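Local coordinates for protein putative polysaccharide binding proteins (DUF1812) (Bacteroides thetaiotaomicron VPI-5482, PDB 3GF8) that probably takes part in assembling fimbriae at the bacterial cell surface, as a lipoprotein of the outer membrane belonging to the FimB/Mfa2 family, at residues Y172-L181 with Y209-L217; L217-V226 with F237-L245. All blocks are in the same frame, centred on the assembly; numbering follows the deposited sequence.

Contact 1: Y172-L181 with Y209-L217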
loop_
_atom_site.group_PDB
_atom_site.type_symbol
_atom_site.label_atom_id
_atom_site.label_comp_id
_atom_site.label_asym_id
_atom_site.label_seq_id
_atom_site.Cartn_x
_atom_site.Cartn_y
_atom_site.Cartn_z
ATOM N N TYR A 172 -10.834 -0.365 -16.892
ATOM C CA TYR A 172 -10.639 -0.970 -15.582
ATOM C C TYR A 172 -10.277 0.091 -14.593
ATOM O O TYR A 172 -9.350 0.882 -14.845
ATOM C CB TYR A 172 -9.493 -1.948 -15.638
ATOM C CG TYR A 172 -9.633 -2.950 -16.732
ATOM C CD1 TYR A 172 -9.255 -2.639 -18.042
ATOM C CD2 TYR A 172 -10.191 -4.196 -16.477
ATOM C CE1 TYR A 172 -9.412 -3.575 -19.070
ATOM C CE2 TYR A 172 -10.299 -5.129 -17.454
ATOM C CZ TYR A 172 -9.939 -4.797 -18.772
ATOM O OH TYR A 172 -10.088 -5.737 -19.763
ATOM N N GLU A 173 -10.993 0.081 -13.466
ATOM C CA GLU A 173 -10.753 0.987 -12.380
ATOM C C GLU A 173 -10.824 0.324 -11.003
ATOM O O GLU A 173 -11.673 -0.538 -10.753
ATOM C CB GLU A 173 -11.831 2.082 -12.359
ATOM C CG GLU A 173 -12.069 2.835 -13.637
ATOM C CD GLU A 173 -13.266 3.753 -13.468
ATOM O OE1 GLU A 173 -13.113 4.858 -12.880
ATOM O OE2 GLU A 173 -14.368 3.339 -13.884
ATOM N N ILE A 174 -9.948 0.780 -10.117
ATOM C CA ILE A 174 -10.070 0.567 -8.688
ATOM C C ILE A 174 -10.422 1.969 -8.168
ATOM O O ILE A 174 -9.726 2.936 -8.510
ATOM C CB ILE A 174 -8.756 0.024 -8.080
ATOM C CG1 ILE A 174 -8.501 -1.410 -8.606
ATOM C CG2 ILE A 174 -8.813 0.055 -6.563
ATOM C CD1 ILE A 174 -7.276 -2.117 -8.057
ATOM N N ILE A 175 -11.514 2.080 -7.406
ATOM C CA ILE A 175 -12.062 3.375 -6.973
ATOM C C ILE A 175 -12.028 3.467 -5.453
ATOM O O ILE A 175 -12.572 2.647 -4.774
ATOM C CB ILE A 175 -13.502 3.601 -7.510
ATOM C CG1 ILE A 175 -13.471 3.578 -9.042
ATOM C CG2 ILE A 175 -14.101 4.940 -6.953
ATOM C CD1 ILE A 175 -14.826 3.413 -9.756
ATOM N N GLU A 176 -11.313 4.442 -4.931
ATOM C CA GLU A 176 -11.221 4.633 -3.505
ATOM C C GLU A 176 -10.644 6.013 -3.230
ATOM O O GLU A 176 -9.949 6.577 -4.070
ATOM C CB GLU A 176 -10.340 3.555 -2.892
ATOM C CG GLU A 176 -10.387 3.501 -1.377
ATOM C CD GLU A 176 -11.799 3.436 -0.850
ATOM O OE1 GLU A 176 -12.409 2.353 -0.891
ATOM O OE2 GLU A 176 -12.295 4.495 -0.421
ATOM N N SER A 177 -10.950 6.551 -2.053
ATOM C CA SER A 177 -10.423 7.827 -1.602
ATOM C C SER A 177 -9.364 7.566 -0.517
ATOM O O SER A 177 -9.420 8.081 0.602
ATOM C CB SER A 177 -11.567 8.703 -1.090
ATOM O OG SER A 177 -12.211 8.067 -0.019
ATOM N N ASN A 178 -8.413 6.719 -0.880
ATOM C CA ASN A 178 -7.348 6.277 -0.002
ATOM C C ASN A 178 -6.030 6.971 -0.283
ATOM O O ASN A 178 -5.002 6.471 0.116
ATOM C CB ASN A 178 -7.165 4.738 -0.084
ATOM C CG ASN A 178 -6.877 4.226 -1.489
ATOM O OD1 ASN A 178 -6.989 4.940 -2.481
ATOM N ND2 ASN A 178 -6.512 2.954 -1.576
ATOM N N GLY A 179 -6.062 8.148 -0.901
ATOM C CA GLY A 179 -4.835 8.823 -1.323
ATOM C C GLY A 179 -4.280 9.854 -0.351
ATOM O O GLY A 179 -3.347 10.590 -0.712
ATOM N N HIS A 180 -4.807 9.921 0.875
ATOM C CA HIS A 180 -4.354 10.953 1.845
ATOM C C HIS A 180 -4.129 10.312 3.228
ATOM O O HIS A 180 -5.080 9.947 3.913
ATOM C CB HIS A 180 -5.380 12.092 1.916
ATOM C CG HIS A 180 -4.846 13.388 2.441
ATOM N ND1 HIS A 180 -5.676 14.416 2.835
ATOM C CD2 HIS A 180 -3.579 13.823 2.649
ATOM C CE1 HIS A 180 -4.939 15.439 3.229
ATOM N NE2 HIS A 180 -3.664 15.100 3.144
ATOM N N LEU A 181 -2.868 10.137 3.610
ATOM C CA LEU A 181 -2.540 9.393 4.825
ATOM C C LEU A 181 -2.051 10.332 5.931
ATOM O O LEU A 181 -1.191 11.153 5.714
ATOM C CB LEU A 181 -1.494 8.317 4.525
ATOM C CG LEU A 181 -1.903 7.330 3.426
ATOM C CD1 LEU A 181 -0.816 6.337 3.149
ATOM C CD2 LEU A 181 -3.272 6.665 3.781
ATOM N N TYR A 209 -3.835 -10.004 -19.009
ATOM C CA TYR A 209 -4.066 -9.397 -17.719
ATOM C C TYR A 209 -3.866 -7.860 -17.743
ATOM O O TYR A 209 -3.307 -7.341 -18.680
ATOM C CB TYR A 209 -3.136 -10.063 -16.708
ATOM C CG TYR A 209 -1.644 -9.852 -16.960
ATOM C CD1 TYR A 209 -0.983 -8.725 -16.465
ATOM C CD2 TYR A 209 -0.894 -10.786 -17.664
ATOM C CE1 TYR A 209 0.382 -8.528 -16.682
ATOM C CE2 TYR A 209 0.479 -10.596 -17.889
ATOM C CZ TYR A 209 1.100 -9.472 -17.389
ATOM O OH TYR A 209 2.430 -9.289 -17.584
ATOM N N VAL A 210 -4.324 -7.156 -16.708
ATOM C CA VAL A 210 -3.968 -5.743 -16.479
ATOM C C VAL A 210 -3.258 -5.626 -15.152
ATOM O O VAL A 210 -3.647 -6.285 -14.182
ATOM C CB VAL A 210 -5.219 -4.812 -16.443
ATOM C CG1 VAL A 210 -5.908 -4.751 -17.802
ATOM C CG2 VAL A 210 -6.198 -5.255 -15.441
ATOM N N ASP A 211 -2.216 -4.804 -15.083
ATOM C CA ASP A 211 -1.574 -4.525 -13.813
ATOM C C ASP A 211 -1.957 -3.159 -13.374
ATOM O O ASP A 211 -1.802 -2.188 -14.129
ATOM C CB ASP A 211 -0.052 -4.549 -13.885
ATOM C CG ASP A 211 0.519 -5.949 -14.010
ATOM O OD1 ASP A 211 -0.216 -6.912 -13.738
ATOM O OD2 ASP A 211 1.720 -6.077 -14.387
HETATM N N MSE A 212 -2.399 -3.091 -12.125
HETATM C CA MSE A 212 -2.844 -1.865 -11.469
HETATM C C MSE A 212 -2.177 -1.729 -10.126
HETATM O O MSE A 212 -1.685 -2.715 -9.572
HETATM C CB MSE A 212 -4.341 -1.988 -11.218
HETATM C CG MSE A 212 -5.089 -2.407 -12.496
HETATM SE SE MSE A 212 -7.026 -2.411 -12.328
HETATM C CE MSE A 212 -7.337 -0.614 -12.223
ATOM N N ASN A 213 -2.212 -0.533 -9.557
ATOM C CA ASN A 213 -1.881 -0.377 -8.137
ATOM C C ASN A 213 -2.744 0.643 -7.388
ATOM O O ASN A 213 -3.320 1.528 -7.969
ATOM C CB ASN A 213 -0.371 -0.146 -7.870
ATOM C CG ASN A 213 0.229 1.096 -8.539
ATOM O OD1 ASN A 213 1.442 1.349 -8.391
ATOM N ND2 ASN A 213 -0.554 1.830 -9.299
ATOM N N THR A 214 -2.837 0.499 -6.079
ATOM C CA THR A 214 -3.579 1.481 -5.322
ATOM C C THR A 214 -2.880 1.740 -4.002
ATOM O O THR A 214 -1.856 1.140 -3.701
ATOM C CB THR A 214 -5.054 1.035 -5.094
ATOM O OG1 THR A 214 -5.791 2.124 -4.530
ATOM C CG2 THR A 214 -5.121 -0.217 -4.176
HETATM N N MSE A 215 -3.450 2.642 -3.213
HETATM C CA MSE A 215 -2.930 2.924 -1.877
HETATM C C MSE A 215 -3.567 1.862 -0.933
HETATM O O MSE A 215 -3.909 0.789 -1.401
HETATM C CB MSE A 215 -3.236 4.384 -1.543
HETATM C CG MSE A 215 -2.487 5.345 -2.489
HETATM SE SE MSE A 215 -0.696 5.640 -1.879
HETATM C CE MSE A 215 -1.242 6.766 -0.383
ATOM N N ARG A 216 -3.732 2.151 0.358
ATOM C CA ARG A 216 -4.021 1.131 1.359
ATOM C C ARG A 216 -5.333 0.456 1.109
ATOM O O ARG A 216 -6.325 1.136 0.748
ATOM C CB ARG A 216 -4.068 1.737 2.753
ATOM C CG ARG A 216 -2.720 2.325 3.204
ATOM C CD ARG A 216 -2.724 2.599 4.684
ATOM N NE ARG A 216 -2.700 1.347 5.426
ATOM C CZ ARG A 216 -3.161 1.177 6.665
ATOM N NH1 ARG A 216 -3.739 2.166 7.329
ATOM N NH2 ARG A 216 -3.063 0.003 7.245
ATOM N N LEU A 217 -5.329 -0.877 1.242
ATOM C CA LEU A 217 -6.575 -1.655 1.281
ATOM C C LEU A 217 -7.013 -1.798 2.739
ATOM O O LEU A 217 -6.295 -2.353 3.546
ATOM C CB LEU A 217 -6.406 -3.021 0.598
ATOM C CG LEU A 217 -6.061 -2.905 -0.900
ATOM C CD1 LEU A 217 -5.446 -4.182 -1.440
ATOM C CD2 LEU A 217 -7.297 -2.483 -1.707
#

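Contact 2: L217-V226 with F237-L245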
loop_
_atom_site.group_PDB
_atom_site.type_symbol
_atom_site.label_atom_id
_atom_site.label_comp_id
_atom_site.label_asym_id
_atom_site.label_seq_id
_atom_site.Cartn_x
_atom_site.Cartn_y
_atom_site.Cartn_z
ATOM N N LEU A 217 -5.329 -0.877 1.242
ATOM C CA LEU A 217 -6.575 -1.655 1.281
ATOM C C LEU A 217 -7.013 -1.798 2.739
ATOM O O LEU A 217 -6.295 -2.353 3.546
ATOM C CB LEU A 217 -6.406 -3.021 0.598
ATOM C CG LEU A 217 -6.061 -2.905 -0.900
ATOM C CD1 LEU A 217 -5.446 -4.182 -1.440
ATOM C CD2 LEU A 217 -7.297 -2.483 -1.707
HETATM N N MSE A 218 -8.187 -1.253 3.058
HETATM C CA MSE A 218 -8.719 -1.183 4.425
HETATM C C MSE A 218 -9.940 -2.086 4.625
HETATM O O MSE A 218 -10.893 -2.105 3.812
HETATM C CB MSE A 218 -9.126 0.268 4.758
HETATM C CG MSE A 218 -7.959 1.283 4.648
HETATM SE SE MSE A 218 -6.371 0.822 5.639
HETATM C CE MSE A 218 -7.167 1.007 7.449
ATOM N N GLU A 219 -9.944 -2.816 5.731
ATOM C CA GLU A 219 -11.029 -3.753 5.966
ATOM C C GLU A 219 -12.353 -3.054 6.152
ATOM O O GLU A 219 -13.383 -3.626 5.857
ATOM C CB GLU A 219 -10.734 -4.699 7.128
ATOM C CG GLU A 219 -10.842 -4.176 8.495
ATOM C CD GLU A 219 -11.069 -5.327 9.443
ATOM O OE1 GLU A 219 -12.215 -5.839 9.446
ATOM O OE2 GLU A 219 -10.105 -5.751 10.137
ATOM N N ASP A 220 -12.329 -1.810 6.602
ATOM C CA ASP A 220 -13.555 -1.083 6.796
ATOM C C ASP A 220 -13.920 -0.215 5.582
ATOM O O ASP A 220 -14.807 0.635 5.705
ATOM C CB ASP A 220 -13.460 -0.230 8.077
ATOM C CG ASP A 220 -12.377 0.828 8.006
ATOM O OD1 ASP A 220 -11.432 0.722 7.173
ATOM O OD2 ASP A 220 -12.459 1.778 8.814
ATOM N N ARG A 221 -13.257 -0.414 4.431
ATOM C CA ARG A 221 -13.638 0.280 3.187
ATOM C C ARG A 221 -14.344 -0.629 2.199
ATOM O O ARG A 221 -14.343 -1.848 2.369
ATOM C CB ARG A 221 -12.410 0.920 2.536
ATOM C CG ARG A 221 -11.900 2.122 3.323
ATOM C CD ARG A 221 -12.447 3.374 2.805
ATOM N NE ARG A 221 -12.115 4.522 3.656
ATOM C CZ ARG A 221 -11.857 5.754 3.215
ATOM N NH1 ARG A 221 -11.798 6.037 1.917
ATOM N NH2 ARG A 221 -11.599 6.719 4.079
ATOM N N LYS A 222 -14.955 -0.040 1.167
ATOM C CA LYS A 222 -15.669 -0.813 0.156
ATOM C C LYS A 222 -15.090 -0.574 -1.222
ATOM O O LYS A 222 -15.831 -0.470 -2.213
ATOM C CB LYS A 222 -17.155 -0.480 0.159
ATOM C CG LYS A 222 -17.914 -0.889 1.438
ATOM C CD LYS A 222 -19.280 -0.230 1.438
ATOM C CE LYS A 222 -20.288 -0.942 2.344
ATOM N NZ LYS A 222 -20.084 -0.570 3.774
ATOM N N THR A 223 -13.757 -0.552 -1.276
ATOM C CA THR A 223 -12.987 -0.306 -2.490
ATOM C C THR A 223 -13.496 -1.134 -3.641
ATOM O O THR A 223 -13.638 -2.346 -3.547
ATOM C CB THR A 223 -11.513 -0.629 -2.235
ATOM O OG1 THR A 223 -11.073 0.155 -1.119
ATOM C CG2 THR A 223 -10.659 -0.339 -3.483
ATOM N N ARG A 224 -13.773 -0.465 -4.738
ATOM C CA ARG A 224 -14.459 -1.081 -5.859
ATOM C C ARG A 224 -13.554 -1.440 -7.004
ATOM O O ARG A 224 -12.685 -0.646 -7.336
ATOM C CB ARG A 224 -15.491 -0.093 -6.425
ATOM C CG ARG A 224 -16.682 0.144 -5.502
ATOM C CD ARG A 224 -17.879 0.589 -6.302
ATOM N NE ARG A 224 -17.764 1.985 -6.658
ATOM C CZ ARG A 224 -18.271 2.562 -7.744
ATOM N NH1 ARG A 224 -18.924 1.874 -8.667
ATOM N NH2 ARG A 224 -18.089 3.868 -7.915
ATOM N N LEU A 225 -13.813 -2.590 -7.653
ATOM C CA LEU A 225 -13.241 -2.884 -8.965
ATOM C C LEU A 225 -14.394 -2.738 -9.945
ATOM O O LEU A 225 -15.423 -3.406 -9.805
ATOM C CB LEU A 225 -12.641 -4.291 -9.037
ATOM C CG LEU A 225 -12.230 -4.805 -10.430
ATOM C CD1 LEU A 225 -11.060 -3.964 -11.014
ATOM C CD2 LEU A 225 -11.858 -6.299 -10.411
ATOM N N VAL A 226 -14.228 -1.853 -10.921
ATOM C CA VAL A 226 -15.267 -1.523 -11.897
ATOM C C VAL A 226 -14.718 -1.645 -13.317
ATOM O O VAL A 226 -13.698 -1.044 -13.665
ATOM C CB VAL A 226 -15.783 -0.077 -11.725
ATOM C CG1 VAL A 226 -16.947 0.212 -12.724
ATOM C CG2 VAL A 226 -16.202 0.191 -10.276
ATOM N N PHE A 237 -19.274 -4.700 -14.624
ATOM C CA PHE A 237 -18.759 -5.401 -13.446
ATOM C C PHE A 237 -18.403 -4.360 -12.390
ATOM O O PHE A 237 -17.701 -3.384 -12.657
ATOM C CB PHE A 237 -17.532 -6.221 -13.816
ATOM C CG PHE A 237 -17.166 -7.326 -12.827
ATOM C CD1 PHE A 237 -18.012 -8.399 -12.606
ATOM C CD2 PHE A 237 -15.924 -7.332 -12.202
ATOM C CE1 PHE A 237 -17.638 -9.440 -11.750
ATOM C CE2 PHE A 237 -15.543 -8.378 -11.342
ATOM C CZ PHE A 237 -16.399 -9.414 -11.112
ATOM N N ASP A 238 -18.893 -4.577 -11.177
ATOM C CA ASP A 238 -18.751 -3.596 -10.135
ATOM C C ASP A 238 -18.813 -4.295 -8.804
ATOM O O ASP A 238 -19.894 -4.486 -8.280
ATOM C CB ASP A 238 -19.839 -2.527 -10.250
ATOM C CG ASP A 238 -19.568 -1.330 -9.342
ATOM O OD1 ASP A 238 -18.655 -1.398 -8.490
ATOM O OD2 ASP A 238 -20.270 -0.312 -9.472
ATOM N N ILE A 239 -17.643 -4.657 -8.264
ATOM C CA ILE A 239 -17.587 -5.457 -7.052
ATOM C C ILE A 239 -16.801 -4.770 -5.949
ATOM O O ILE A 239 -16.077 -3.768 -6.160
ATOM C CB ILE A 239 -17.115 -6.928 -7.316
ATOM C CG1 ILE A 239 -15.713 -7.015 -7.942
ATOM C CG2 ILE A 239 -18.082 -7.606 -8.276
ATOM C CD1 ILE A 239 -14.581 -7.052 -6.970
ATOM N N ASN A 240 -16.996 -5.282 -4.744
ATOM C CA ASN A 240 -16.341 -4.746 -3.570
ATOM C C ASN A 240 -15.136 -5.625 -3.374
ATOM O O ASN A 240 -15.225 -6.772 -2.926
ATOM C CB ASN A 240 -17.302 -4.757 -2.380
ATOM C CG ASN A 240 -16.650 -4.323 -1.092
ATOM O OD1 ASN A 240 -15.432 -4.300 -0.970
ATOM N ND2 ASN A 240 -17.468 -3.991 -0.108
ATOM N N LEU A 241 -13.996 -5.093 -3.795
ATOM C CA LEU A 241 -12.769 -5.814 -3.767
ATOM C C LEU A 241 -12.389 -6.163 -2.329
ATOM O O LEU A 241 -11.851 -7.245 -2.060
ATOM C CB LEU A 241 -11.679 -4.943 -4.410
ATOM C CG LEU A 241 -10.308 -5.575 -4.571
ATOM C CD1 LEU A 241 -10.421 -6.787 -5.458
ATOM C CD2 LEU A 241 -9.288 -4.544 -5.130
ATOM N N ILE A 242 -12.622 -5.243 -1.397
ATOM C CA ILE A 242 -12.262 -5.544 -0.014
ATOM C C ILE A 242 -13.052 -6.766 0.450
ATOM O O ILE A 242 -12.536 -7.654 1.123
ATOM C CB ILE A 242 -12.581 -4.410 0.952
ATOM C CG1 ILE A 242 -11.825 -3.123 0.569
ATOM C CG2 ILE A 242 -12.275 -4.889 2.408
ATOM C CD1 ILE A 242 -10.270 -3.252 0.451
ATOM N N ASP A 243 -14.330 -6.786 0.092
ATOM C CA ASP A 243 -15.194 -7.889 0.463
ATOM C C ASP A 243 -14.803 -9.224 -0.171
ATOM O O ASP A 243 -14.858 -10.272 0.464
ATOM C CB ASP A 243 -16.616 -7.570 0.080
ATOM C CG ASP A 243 -17.542 -8.076 1.058
ATOM O OD1 ASP A 243 -17.549 -7.486 2.150
ATOM O OD2 ASP A 243 -18.217 -9.085 0.762
ATOM N N TYR A 244 -14.422 -9.177 -1.435
ATOM C CA TYR A 244 -13.916 -10.372 -2.106
ATOM C C TYR A 244 -12.641 -10.868 -1.441
ATOM O O TYR A 244 -12.446 -12.067 -1.312
ATOM C CB TYR A 244 -13.701 -10.104 -3.601
ATOM C CG TYR A 244 -14.967 -10.267 -4.444
ATOM C CD1 TYR A 244 -16.168 -9.710 -4.047
ATOM C CD2 TYR A 244 -14.940 -10.973 -5.630
ATOM C CE1 TYR A 244 -17.276 -9.844 -4.797
ATOM C CE2 TYR A 244 -16.071 -11.132 -6.391
ATOM C CZ TYR A 244 -17.224 -10.572 -5.974
ATOM O OH TYR A 244 -18.341 -10.716 -6.733
ATOM N N LEU A 245 -11.770 -9.954 -1.010
ATOM C CA LEU A 245 -10.554 -10.383 -0.332
ATOM C C LEU A 245 -10.874 -10.864 1.093
ATOM O O LEU A 245 -10.272 -11.818 1.561
ATOM C CB LEU A 245 -9.490 -9.276 -0.337
ATOM C CG LEU A 245 -8.867 -8.996 -1.715
ATOM C CD1 LEU A 245 -8.050 -7.762 -1.651
ATOM C CD2 LEU A 245 -8.034 -10.135 -2.202
HETATM O O HOH W 1 -16.428 -3.561 2.408
#

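Contact 1: Y172-L181 with Y209-L217
Strands 172-176 and 209-214 face each other almost parallel, at 10°, with axes 8.2 Å apart: too far for backbone pairing, but the spacing of two sheets packed face to face, as in the beta-sandwich domains of fimbrillin-type proteins. Tyr172, Ile174, Val210, Met212 and Thr214 fill the space between. Val210 lays CG1 over one face of the Tyr172 ring, a CH-pi contact 4.0 Å from the centroid, while the phenol OH bonds to Met167 O. Met212, a selenomethionine, is bent at its last torsion (chi3 70°), which lays the methyl against the facing backbone, CE being 3.6 Å from Tyr172 O, and against Ile174 CG1 at 3.9 Å. A flexible, unbranched chain can bend this way. Past the strands, Leu181 CD1 meets Met215 CE at 3.6 Å. The polar exception is Asn178, where the chain turns between strands: a buried amide here has two N-H groups to place, and the end of the facing strand takes one and the loop after it the other, in the amide plane. ND2 gives one hydrogen bond to Thr214 OG1, 3.2 Å long, and another, nearly straight at 173°, to Arg216 O at 3.0 Å, approaching that oxygen from above its carbonyl plane.

Contact 2: L217-V226 with F237-L245
Asp238 OD2 is gripped by two arginines, Arg224 from the facing strand of the hairpin and Arg235 from farther back along its own. Arg224 NH1 lies 2.7 Å from Asp238 OD2; this is a salt bridge, although its angle makes the hydrogen bond weak. The same nitrogen also reaches Asp238 OD1 weakly, with guanidinium and carboxylate planes 35° apart. A bend at chi3 (-78°) curls the long arginine back over the neighbouring strand. Were Arg224 replaced by an alanine, Asp238 would probably keep Arg235 but lose its cross-strand charge partner, and its carboxylate would be freer to turn. Beneath the bridge the antiparallel strands are joined at Leu225 and Ile239, a hydrogen-bonded pair whose side chains turn to the opposite, buried face; Leu225 CB meets Ile239 CD1 at 4.0 Å. The hairpin strand then runs straight into a helix. Leu241 N, at the helix start, bonds to Thr223 O at 2.8 Å, and Asn240, the N-cap, accepts Asp243 N on OD1 at 2.9 Å. The short Asn240 side chain extends away from its own nitrogen (chi1 175°), which brings OD1 to that N-H; its ND2 reaches Arg221 O through a water. Ile242 fits the Met218-Arg221 type I turn: CG1 lies 3.3 Å from Arg221 O, and CD1 touches Leu217 CD2 at 3.8 Å. On the strands the chemistry is thus divided by face, charges pairing on the more exposed side, which carries Arg224 and Asp238, and aliphatic Leu225 and Ile239 filling the other; main-chain and capping bonds fix where strand gives way to helix, and Ile242 packs that helix on the turn.

Overall arrangement
Contact 1 lies nearer the centre of the chain and is almost wholly buried; contact 2 is only partly buried and reaches the surface. Contact 1 packs strands of different sheets through side chains, whereas contact 2 joins neighbouring strands within one sheet by backbone bonds and adds a helix start. They meet at the sheet holding strands 170-176 and 224-229, which are neighbours, and they share Leu217, where the chain passes from one contact to the other. Polar groups cross between them: Glu176 pairs with Thr223 and Arg221, and Ser177 with Arg221. Contact 1 relies mostly on apolar side chains with one buried amide; contact 2 adds to strand pairing and apolar packing a salt bridge, helix cap and water.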